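Local coordinates for protein 5,10-methylenetetrahydromethanopterin reductase (Methanopyrus kandleri, PDB 1EZW) that catalyses the reversible, coenzyme F420-dependent reduction of methylenetetrahydromethanopterin to methyltetrahydromethanopterin, a step of methanogenesis from CO2, at residues F31-I36 with P172-A177; P208-G213 with I224-Y229; T230-D235 with D305-K310. One frame throughout, in Å; residues are numbered along the deposited sequence.

Contact 1: F31-I36 with P172-A177; sequences FEYAWI and PFYMGA
Y33 and W35 reach across the interior of the TIM barrel to Y174. Their strands, 33-36 and 173-176, are not neighbours: W35 and Y174 have CA atoms 10.9 Å apart, so aromatic rings rather than backbone bonds span the distance. The tight part lies at W35. All three side chains have CG beside the backbone N and anti to the carbonyl carbon (chi1 -58° in W35), which sends the indole toward Y174, and chi2 of 99° brings its six-membered ring forward. The edge of that ring stands against one face of Y174 in a T-shaped stack, with centroids 5.1 Å apart and planes inclined at 66°. The leading atom is W35 CH2, 3.6 Å from Y174 CG and displaced toward the rim of the phenol ring; W35 CZ2 follows at 3.9 Å from Y174 CD2. The indole is held at its polar edge as well, since W35 NE1 hydrogen-bonds to OE1 of Q321, on a strand lying between the two in the barrel wall. Packing is looser at the start of strand 33-36, at Y33, which is partly exposed, whereas W35 and Y174 are buried. There the Y33 ring touches little more than the far end of Y174, and the two side chains cross at about a right angle. Each hydroxyl hydrogen-bonds away from this pair: Y33 with K60 NZ and Y174 with D225 OD2. Between themselves the two oxygens, Y33 OH and Y174 OH, stand 3.5 Å apart, and Y33 CE2 lies 3.6 Å from Y174 OH.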
loop_
_atom_site.group_PDB
_atom_site.type_symbol
_atom_site.label_atom_id
_atom_site.label_comp_id
_atom_site.label_asym_id
_atom_site.label_seq_id
_atom_site.Cartn_x
_atom_site.Cartn_y
_atom_site.Cartn_z
ATOM N N PHE A 31 2.485 -12.966 16.505
ATOM C CA PHE A 31 1.682 -13.990 15.813
ATOM C C PHE A 31 2.384 -14.317 14.484
ATOM O O PHE A 31 2.911 -13.425 13.805
ATOM C CB PHE A 31 0.252 -13.481 15.508
ATOM C CG PHE A 31 -0.634 -13.403 16.711
ATOM C CD1 PHE A 31 -0.395 -12.457 17.738
ATOM C CD2 PHE A 31 -1.741 -14.254 16.805
ATOM C CE1 PHE A 31 -1.293 -12.390 18.831
ATOM C CE2 PHE A 31 -2.627 -14.188 17.894
ATOM C CZ PHE A 31 -2.401 -13.253 18.896
ATOM N N GLU A 32 2.384 -15.595 14.088
ATOM C CA GLU A 32 3.057 -16.000 12.860
ATOM C C GLU A 32 2.120 -16.374 11.711
ATOM O O GLU A 32 2.566 -16.553 10.571
ATOM C CB GLU A 32 4.029 -17.141 13.156
ATOM C CG GLU A 32 5.220 -16.669 14.006
ATOM C CD GLU A 32 6.147 -17.810 14.403
ATOM O OE1 GLU A 32 6.870 -18.333 13.539
ATOM O OE2 GLU A 32 6.133 -18.189 15.588
ATOM N N TYR A 33 0.839 -16.516 12.008
ATOM C CA TYR A 33 -0.140 -16.817 10.957
ATOM C C TYR A 33 -1.356 -15.949 11.034
ATOM O O TYR A 33 -1.852 -15.696 12.122
ATOM C CB TYR A 33 -0.664 -18.262 11.077
ATOM C CG TYR A 33 0.413 -19.292 10.912
ATOM C CD1 TYR A 33 1.257 -19.636 11.978
ATOM C CD2 TYR A 33 0.607 -19.916 9.685
ATOM C CE1 TYR A 33 2.271 -20.585 11.815
ATOM C CE2 TYR A 33 1.606 -20.864 9.501
ATOM C CZ TYR A 33 2.439 -21.192 10.587
ATOM O OH TYR A 33 3.467 -22.088 10.390
ATOM N N ALA A 34 -1.892 -15.543 9.869
ATOM C CA ALA A 34 -3.151 -14.774 9.861
ATOM C C ALA A 34 -4.031 -15.448 8.792
ATOM O O ALA A 34 -3.617 -15.587 7.612
ATOM C CB ALA A 34 -2.894 -13.266 9.485
ATOM N N TRP A 35 -5.214 -15.843 9.228
ATOM C CA TRP A 35 -6.176 -16.552 8.399
ATOM C C TRP A 35 -7.409 -15.715 8.193
ATOM O O TRP A 35 -7.981 -15.200 9.145
ATOM C CB TRP A 35 -6.610 -17.851 9.092
ATOM C CG TRP A 35 -5.475 -18.805 9.402
ATOM C CD1 TRP A 35 -4.824 -18.987 10.614
ATOM C CD2 TRP A 35 -4.901 -19.754 8.498
ATOM N NE1 TRP A 35 -3.901 -19.994 10.502
ATOM C CE2 TRP A 35 -3.924 -20.485 9.215
ATOM C CE3 TRP A 35 -5.121 -20.063 7.144
ATOM C CZ2 TRP A 35 -3.158 -21.519 8.625
ATOM C CZ3 TRP A 35 -4.356 -21.098 6.558
ATOM C CH2 TRP A 35 -3.387 -21.807 7.305
ATOM N N ILE A 36 -7.843 -15.609 6.940
ATOM C CA ILE A 36 -9.033 -14.808 6.641
ATOM C C ILE A 36 -10.058 -15.736 6.004
ATOM O O ILE A 36 -9.773 -16.402 5.007
ATOM C CB ILE A 36 -8.706 -13.630 5.680
ATOM C CG1 ILE A 36 -7.881 -12.576 6.443
ATOM C CG2 ILE A 36 -10.020 -12.971 5.204
ATOM C CD1 ILE A 36 -8.710 -11.957 7.604
ATOM N N PRO A 172 2.684 -23.743 2.369
ATOM C CA PRO A 172 2.017 -24.761 3.194
ATOM C C PRO A 172 0.572 -24.993 2.842
ATOM O O PRO A 172 -0.168 -24.058 2.563
ATOM C CB PRO A 172 2.135 -24.225 4.619
ATOM C CG PRO A 172 3.188 -23.160 4.568
ATOM C CD PRO A 172 3.023 -22.549 3.159
ATOM N N PHE A 173 0.162 -26.262 2.883
ATOM C CA PHE A 173 -1.197 -26.628 2.596
ATOM C C PHE A 173 -1.871 -27.099 3.869
ATOM O O PHE A 173 -1.516 -28.144 4.415
ATOM C CB PHE A 173 -1.236 -27.788 1.572
ATOM C CG PHE A 173 -2.621 -28.158 1.126
ATOM C CD1 PHE A 173 -3.347 -27.333 0.240
ATOM C CD2 PHE A 173 -3.211 -29.344 1.569
ATOM C CE1 PHE A 173 -4.623 -27.681 -0.195
ATOM C CE2 PHE A 173 -4.498 -29.697 1.136
ATOM C CZ PHE A 173 -5.211 -28.883 0.260
ATOM N N TYR A 174 -2.822 -26.326 4.371
ATOM C CA TYR A 174 -3.559 -26.728 5.569
ATOM C C TYR A 174 -4.965 -27.151 5.184
ATOM O O TYR A 174 -5.610 -26.520 4.356
ATOM C CB TYR A 174 -3.683 -25.529 6.552
ATOM C CG TYR A 174 -2.440 -25.230 7.342
ATOM C CD1 TYR A 174 -1.260 -24.805 6.725
ATOM C CD2 TYR A 174 -2.440 -25.376 8.733
ATOM C CE1 TYR A 174 -0.111 -24.531 7.462
ATOM C CE2 TYR A 174 -1.290 -25.112 9.498
ATOM C CZ TYR A 174 -0.123 -24.688 8.852
ATOM O OH TYR A 174 1.052 -24.423 9.495
ATOM N N MET A 175 -5.471 -28.225 5.785
ATOM C CA MET A 175 -6.812 -28.657 5.499
ATOM C C MET A 175 -7.753 -28.499 6.673
ATOM O O MET A 175 -7.401 -28.868 7.793
ATOM C CB MET A 175 -6.800 -30.147 5.169
ATOM C CG MET A 175 -6.648 -30.441 3.756
ATOM S SD MET A 175 -6.867 -32.280 3.577
ATOM C CE MET A 175 -8.193 -32.590 3.951
ATOM N N GLY A 176 -8.945 -27.987 6.429
ATOM C CA GLY A 176 -9.916 -27.922 7.501
ATOM C C GLY A 176 -10.397 -29.366 7.717
ATOM O O GLY A 176 -10.554 -30.121 6.756
ATOM N N ALA A 177 -10.621 -29.769 8.960
ATOM C CA ALA A 177 -11.074 -31.153 9.193
ATOM C C ALA A 177 -11.834 -31.253 10.484
ATOM O O ALA A 177 -11.406 -30.721 11.496
ATOM C CB ALA A 177 -9.858 -32.108 9.246
#

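Contact 2: P208-G213 with I224-Y229; sequences PKIEEG and IDVAAY
I210 and I224 meet with the same first torsion: in each, CG1 lies beside the backbone N and CG2 swings anti to it, while the rest of the chain runs extended (chi2 169° in I210, 171° in I224). In I210 this splits the side chain into two prongs, CG2 directed at I224 and CD1 at V226. The contact belongs to a beta-alpha-beta unit of the TIM barrel, in which helix 200-216 covers the outside of the wall and strand 225-229 follows it. I210 is the helix residue that carries the contact, buried and pointing toward the strand. Its CG2 methyl sits 4.0 Å from I224 CD1 and 4.1 Å from I224 CG2, against both the CD1 and the CG2 methyl of that residue. The contact is wholly apolar and of ordinary van der Waals closeness. L183 of helix 180-189 and L221 of the loop after helix 200-216 touch I210 too, so it also meets residues of the neighbouring helix and loop. D225, between the two residues that meet the helix, turns the other way and gives its carboxylate to T320 and Q321. The second prong completes the join: I210 CD1 approaches V226 CG2 to 4.2 Å.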
loop_
_atom_site.group_PDB
_atom_site.type_symbol
_atom_site.label_atom_id
_atom_site.label_comp_id
_atom_site.label_asym_id
_atom_site.label_seq_id
_atom_site.Cartn_x
_atom_site.Cartn_y
_atom_site.Cartn_z
ATOM N N PRO A 208 -5.199 -38.637 17.085
ATOM C CA PRO A 208 -4.896 -40.020 16.677
ATOM C C PRO A 208 -5.331 -40.308 15.220
ATOM O O PRO A 208 -4.692 -41.095 14.521
ATOM C CB PRO A 208 -5.685 -40.854 17.700
ATOM C CG PRO A 208 -5.576 -39.983 18.942
ATOM C CD PRO A 208 -5.981 -38.626 18.328
ATOM N N LYS A 209 -6.416 -39.687 14.776
ATOM C CA LYS A 209 -6.862 -39.907 13.413
ATOM C C LYS A 209 -5.978 -39.207 12.399
ATOM O O LYS A 209 -5.743 -39.732 11.311
ATOM C CB LYS A 209 -8.329 -39.528 13.261
ATOM C CG LYS A 209 -9.235 -40.717 13.578
ATOM C CD LYS A 209 -8.974 -41.849 12.564
ATOM C CE LYS A 209 -9.883 -43.072 12.770
ATOM N NZ LYS A 209 -9.662 -43.714 14.090
ATOM N N ILE A 210 -5.486 -38.016 12.750
ATOM C CA ILE A 210 -4.555 -37.325 11.881
ATOM C C ILE A 210 -3.298 -38.211 11.824
ATOM O O ILE A 210 -2.726 -38.458 10.765
ATOM C CB ILE A 210 -4.168 -35.918 12.481
ATOM C CG1 ILE A 210 -5.429 -35.038 12.487
ATOM C CG2 ILE A 210 -2.944 -35.346 11.730
ATOM C CD1 ILE A 210 -5.248 -33.717 13.305
ATOM N N GLU A 211 -2.884 -38.729 12.982
ATOM C CA GLU A 211 -1.676 -39.540 13.018
ATOM C C GLU A 211 -1.825 -40.804 12.179
ATOM O O GLU A 211 -0.867 -41.224 11.549
ATOM C CB GLU A 211 -1.306 -39.910 14.467
ATOM C CG GLU A 211 0.022 -40.673 14.522
ATOM C CD GLU A 211 0.586 -40.803 15.919
ATOM O OE1 GLU A 211 -0.214 -40.916 16.873
ATOM O OE2 GLU A 211 1.838 -40.816 16.053
ATOM N N GLU A 212 -3.012 -41.386 12.158
ATOM C CA GLU A 212 -3.260 -42.600 11.364
ATOM C C GLU A 212 -3.025 -42.323 9.872
ATOM O O GLU A 212 -2.397 -43.112 9.155
ATOM C CB GLU A 212 -4.686 -43.044 11.586
ATOM C CG GLU A 212 -5.035 -44.380 10.975
ATOM C CD GLU A 212 -6.477 -44.692 11.277
ATOM O OE1 GLU A 212 -6.850 -44.660 12.467
ATOM O OE2 GLU A 212 -7.245 -44.947 10.345
ATOM N N GLY A 213 -3.507 -41.172 9.400
ATOM C CA GLY A 213 -3.279 -40.833 8.011
ATOM C C GLY A 213 -1.817 -40.556 7.725
ATOM O O GLY A 213 -1.296 -40.908 6.662
ATOM N N ILE A 224 3.247 -32.428 10.880
ATOM C CA ILE A 224 1.962 -31.788 10.732
ATOM C C ILE A 224 1.669 -30.750 11.803
ATOM O O ILE A 224 1.800 -31.000 12.997
ATOM C CB ILE A 224 0.863 -32.869 10.708
ATOM C CG1 ILE A 224 1.202 -33.858 9.574
ATOM C CG2 ILE A 224 -0.524 -32.239 10.495
ATOM C CD1 ILE A 224 0.362 -35.066 9.537
ATOM N N ASP A 225 1.331 -29.548 11.345
ATOM C CA ASP A 225 0.994 -28.463 12.260
ATOM C C ASP A 225 -0.485 -28.615 12.611
ATOM O O ASP A 225 -1.367 -28.367 11.773
ATOM C CB ASP A 225 1.287 -27.109 11.563
ATOM C CG ASP A 225 1.132 -25.907 12.501
ATOM O OD1 ASP A 225 1.246 -26.087 13.727
ATOM O OD2 ASP A 225 0.936 -24.773 12.009
ATOM N N VAL A 226 -0.785 -29.056 13.841
ATOM C CA VAL A 226 -2.168 -29.212 14.270
ATOM C C VAL A 226 -2.637 -27.871 14.837
ATOM O O VAL A 226 -2.237 -27.465 15.934
ATOM C CB VAL A 226 -2.295 -30.325 15.359
ATOM C CG1 VAL A 226 -3.727 -30.480 15.796
ATOM C CG2 VAL A 226 -1.835 -31.652 14.759
ATOM N N ALA A 227 -3.499 -27.201 14.076
ATOM C CA ALA A 227 -3.967 -25.859 14.438
ATOM C C ALA A 227 -5.353 -25.843 15.000
ATOM O O ALA A 227 -6.308 -26.343 14.381
ATOM C CB ALA A 227 -3.897 -24.954 13.203
ATOM N N ALA A 228 -5.487 -25.286 16.203
ATOM C CA ALA A 228 -6.789 -25.188 16.814
ATOM C C ALA A 228 -7.432 -23.858 16.437
ATOM O O ALA A 228 -6.904 -22.816 16.803
ATOM C CB ALA A 228 -6.647 -25.259 18.358
ATOM N N TYR A 229 -8.520 -23.907 15.678
ATOM C CA TYR A 229 -9.251 -22.695 15.299
ATOM C C TYR A 229 -10.206 -22.496 16.485
ATOM O O TYR A 229 -11.282 -23.106 16.545
ATOM C CB TYR A 229 -10.018 -22.955 13.990
ATOM C CG TYR A 229 -9.423 -22.313 12.735
ATOM C CD1 TYR A 229 -8.061 -22.014 12.638
ATOM C CD2 TYR A 229 -10.227 -22.067 11.626
ATOM C CE1 TYR A 229 -7.514 -21.479 11.442
ATOM C CE2 TYR A 229 -9.702 -21.542 10.443
ATOM C CZ TYR A 229 -8.352 -21.251 10.356
ATOM O OH TYR A 229 -7.845 -20.771 9.160
#

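Contact 3: T230-D235 with D305-K310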
loop_
_atom_site.group_PDB
_atom_site.type_symbol
_atom_site.label_atom_id
_atom_site.label_comp_id
_atom_site.label_asym_id
_atom_site.label_seq_id
_atom_site.Cartn_x
_atom_site.Cartn_y
_atom_site.Cartn_z
ATOM N N THR A 230 -9.816 -21.629 17.420
ATOM C CA THR A 230 -10.583 -21.416 18.649
ATOM C C THR A 230 -11.536 -20.242 18.739
ATOM O O THR A 230 -11.497 -19.316 17.921
ATOM C CB THR A 230 -9.624 -21.244 19.849
ATOM O OG1 THR A 230 -9.033 -19.924 19.815
ATOM C CG2 THR A 230 -8.489 -22.289 19.798
ATOM N N CYS A 231 -12.440 -20.336 19.709
ATOM C CA CYS A 231 -13.296 -19.224 20.101
ATOM C C CYS A 231 -12.380 -18.732 21.235
ATOM O O CYS A 231 -12.113 -19.470 22.204
ATOM C CB CYS A 231 -14.624 -19.704 20.657
ATOM S SG CYS A 231 -15.493 -18.394 21.494
ATOM N N PHE A 232 -11.888 -17.496 21.149
ATOM C CA PHE A 232 -10.892 -17.059 22.120
ATOM C C PHE A 232 -11.276 -15.728 22.719
ATOM O O PHE A 232 -11.749 -14.836 21.993
ATOM C CB PHE A 232 -9.561 -16.926 21.354
ATOM C CG PHE A 232 -8.356 -16.752 22.197
ATOM C CD1 PHE A 232 -7.507 -17.829 22.429
ATOM C CD2 PHE A 232 -7.992 -15.494 22.655
ATOM C CE1 PHE A 232 -6.291 -17.650 23.104
ATOM C CE2 PHE A 232 -6.781 -15.302 23.337
ATOM C CZ PHE A 232 -5.936 -16.366 23.557
ATOM N N SER A 233 -11.079 -15.574 24.030
ATOM C CA SER A 233 -11.407 -14.277 24.637
ATOM C C SER A 233 -10.507 -13.995 25.821
ATOM O O SER A 233 -10.527 -14.737 26.819
ATOM C CB SER A 233 -12.876 -14.216 25.055
ATOM O OG SER A 233 -13.247 -12.856 25.358
ATOM N N ILE A 234 -9.719 -12.928 25.722
ATOM C CA ILE A 234 -8.788 -12.595 26.777
ATOM C C ILE A 234 -8.920 -11.135 27.206
ATOM O O ILE A 234 -9.109 -10.237 26.381
ATOM C CB ILE A 234 -7.338 -12.919 26.331
ATOM C CG1 ILE A 234 -6.388 -12.902 27.533
ATOM C CG2 ILE A 234 -6.883 -11.901 25.213
ATOM C CD1 ILE A 234 -4.948 -13.251 27.200
ATOM N N ASP A 235 -8.829 -10.914 28.520
ATOM C CA ASP A 235 -8.940 -9.562 29.075
ATOM C C ASP A 235 -8.304 -9.612 30.460
ATOM O O ASP A 235 -8.252 -10.682 31.069
ATOM C CB ASP A 235 -10.424 -9.189 29.173
ATOM C CG ASP A 235 -10.650 -7.713 29.511
ATOM O OD1 ASP A 235 -10.443 -7.306 30.682
ATOM O OD2 ASP A 235 -11.039 -6.961 28.576
ATOM N N ASP A 305 -3.535 -15.538 32.941
ATOM C CA ASP A 305 -3.162 -16.757 33.643
ATOM C C ASP A 305 -3.995 -17.969 33.264
ATOM O O ASP A 305 -3.456 -19.051 33.043
ATOM C CB ASP A 305 -3.229 -16.532 35.142
ATOM C CG ASP A 305 -1.879 -16.539 35.731
ATOM O OD1 ASP A 305 -1.113 -15.591 35.420
ATOM O OD2 ASP A 305 -1.568 -17.518 36.454
ATOM N N THR A 306 -5.295 -17.769 33.185
ATOM C CA THR A 306 -6.242 -18.803 32.810
ATOM C C THR A 306 -5.983 -19.258 31.386
ATOM O O THR A 306 -5.987 -20.454 31.082
ATOM C CB THR A 306 -7.654 -18.264 32.926
ATOM O OG1 THR A 306 -7.896 -17.946 34.304
ATOM C CG2 THR A 306 -8.688 -19.276 32.489
ATOM N N VAL A 307 -5.774 -18.281 30.510
ATOM C CA VAL A 307 -5.514 -18.613 29.109
ATOM C C VAL A 307 -4.245 -19.416 28.937
ATOM O O VAL A 307 -4.224 -20.377 28.161
ATOM C CB VAL A 307 -5.451 -17.310 28.240
ATOM C CG1 VAL A 307 -4.881 -17.607 26.843
ATOM C CG2 VAL A 307 -6.834 -16.769 28.128
ATOM N N VAL A 308 -3.185 -19.018 29.630
ATOM C CA VAL A 308 -1.941 -19.734 29.534
ATOM C C VAL A 308 -2.156 -21.179 30.002
ATOM O O VAL A 308 -1.683 -22.114 29.362
ATOM C CB VAL A 308 -0.830 -19.035 30.366
ATOM C CG1 VAL A 308 0.370 -19.964 30.568
ATOM C CG2 VAL A 308 -0.360 -17.773 29.595
ATOM N N ASP A 309 -2.869 -21.353 31.117
ATOM C CA ASP A 309 -3.139 -22.710 31.628
ATOM C C ASP A 309 -3.891 -23.568 30.614
ATOM O O ASP A 309 -3.577 -24.759 30.437
ATOM C CB ASP A 309 -3.953 -22.636 32.914
ATOM C CG ASP A 309 -3.136 -22.168 34.106
ATOM O OD1 ASP A 309 -3.767 -21.788 35.116
ATOM O OD2 ASP A 309 -1.882 -22.201 34.050
ATOM N N LYS A 310 -4.891 -22.977 29.960
ATOM C CA LYS A 310 -5.664 -23.687 28.955
ATOM C C LYS A 310 -4.819 -24.039 27.735
ATOM O O LYS A 310 -4.905 -25.148 27.213
ATOM C CB LYS A 310 -6.901 -22.878 28.565
ATOM C CG LYS A 310 -7.927 -22.822 29.702
ATOM C CD LYS A 310 -9.090 -21.890 29.366
ATOM C CE LYS A 310 -10.137 -21.830 30.484
ATOM N NZ LYS A 310 -10.915 -23.102 30.528
#
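Within segment 305-310, V307 makes the contact with F232 and I234 of strand 232-234, in the region between barrel strands 225-229 and 321-324 of this TIM barrel. Helix and strand run roughly antiparallel, at 144°, the axes of strand 232-234 and the helical segment 305-310 coming within 9.4 Å. Along the helix, D305 accepts the backbone N-H of D309 in the regular pattern. T306 has its OG1 hydrogen-bonded to E238 and D303. V307 then points toward the strand and wedges between F232 and I234, crossing both at about a right angle. With CG1 anti to the backbone N (chi1 168°), the two methyls divide the work: CG1 goes to the phenyl ring, 4.0 Å from F232 CE1 and closer still to CZ, while CG2 lies 3.9 Å from I234 CG1 and 4.1 Å from I234 CD1. An alanine here would lose both methyls and is likely to open a gap beside F232 and I234, giving the phenyl ring more freedom to shift. One turn on, K310 lays its side chain on I300 of the strand paired with 232-234. The closest touch is V307 CG1 to F232 CZ, 3.7 Å.

How the contacts relate
The three contacts are buried, but they lie at different depths of the fold. Contact 1 is inside the barrel, its centre about 6 Å from the centre of the chain, and joins wall strands that are not neighbours by aromatic rings whose polar ends are tied to charged or amide groups. Contact 2 lies on the outer side of the same wall, where aliphatic branches seal a helix to a strand. The two meet through strand 225-229, where the ring of Y229 pairs edge-to-face with that of W35. Contact 3, its centre about 18 Å from that of the chain, is apolar like contact 2 but mixes a phenyl ring with aliphatic groups; its segment 230-235 continues directly from 224-229, carrying the chain beyond the barrel wall.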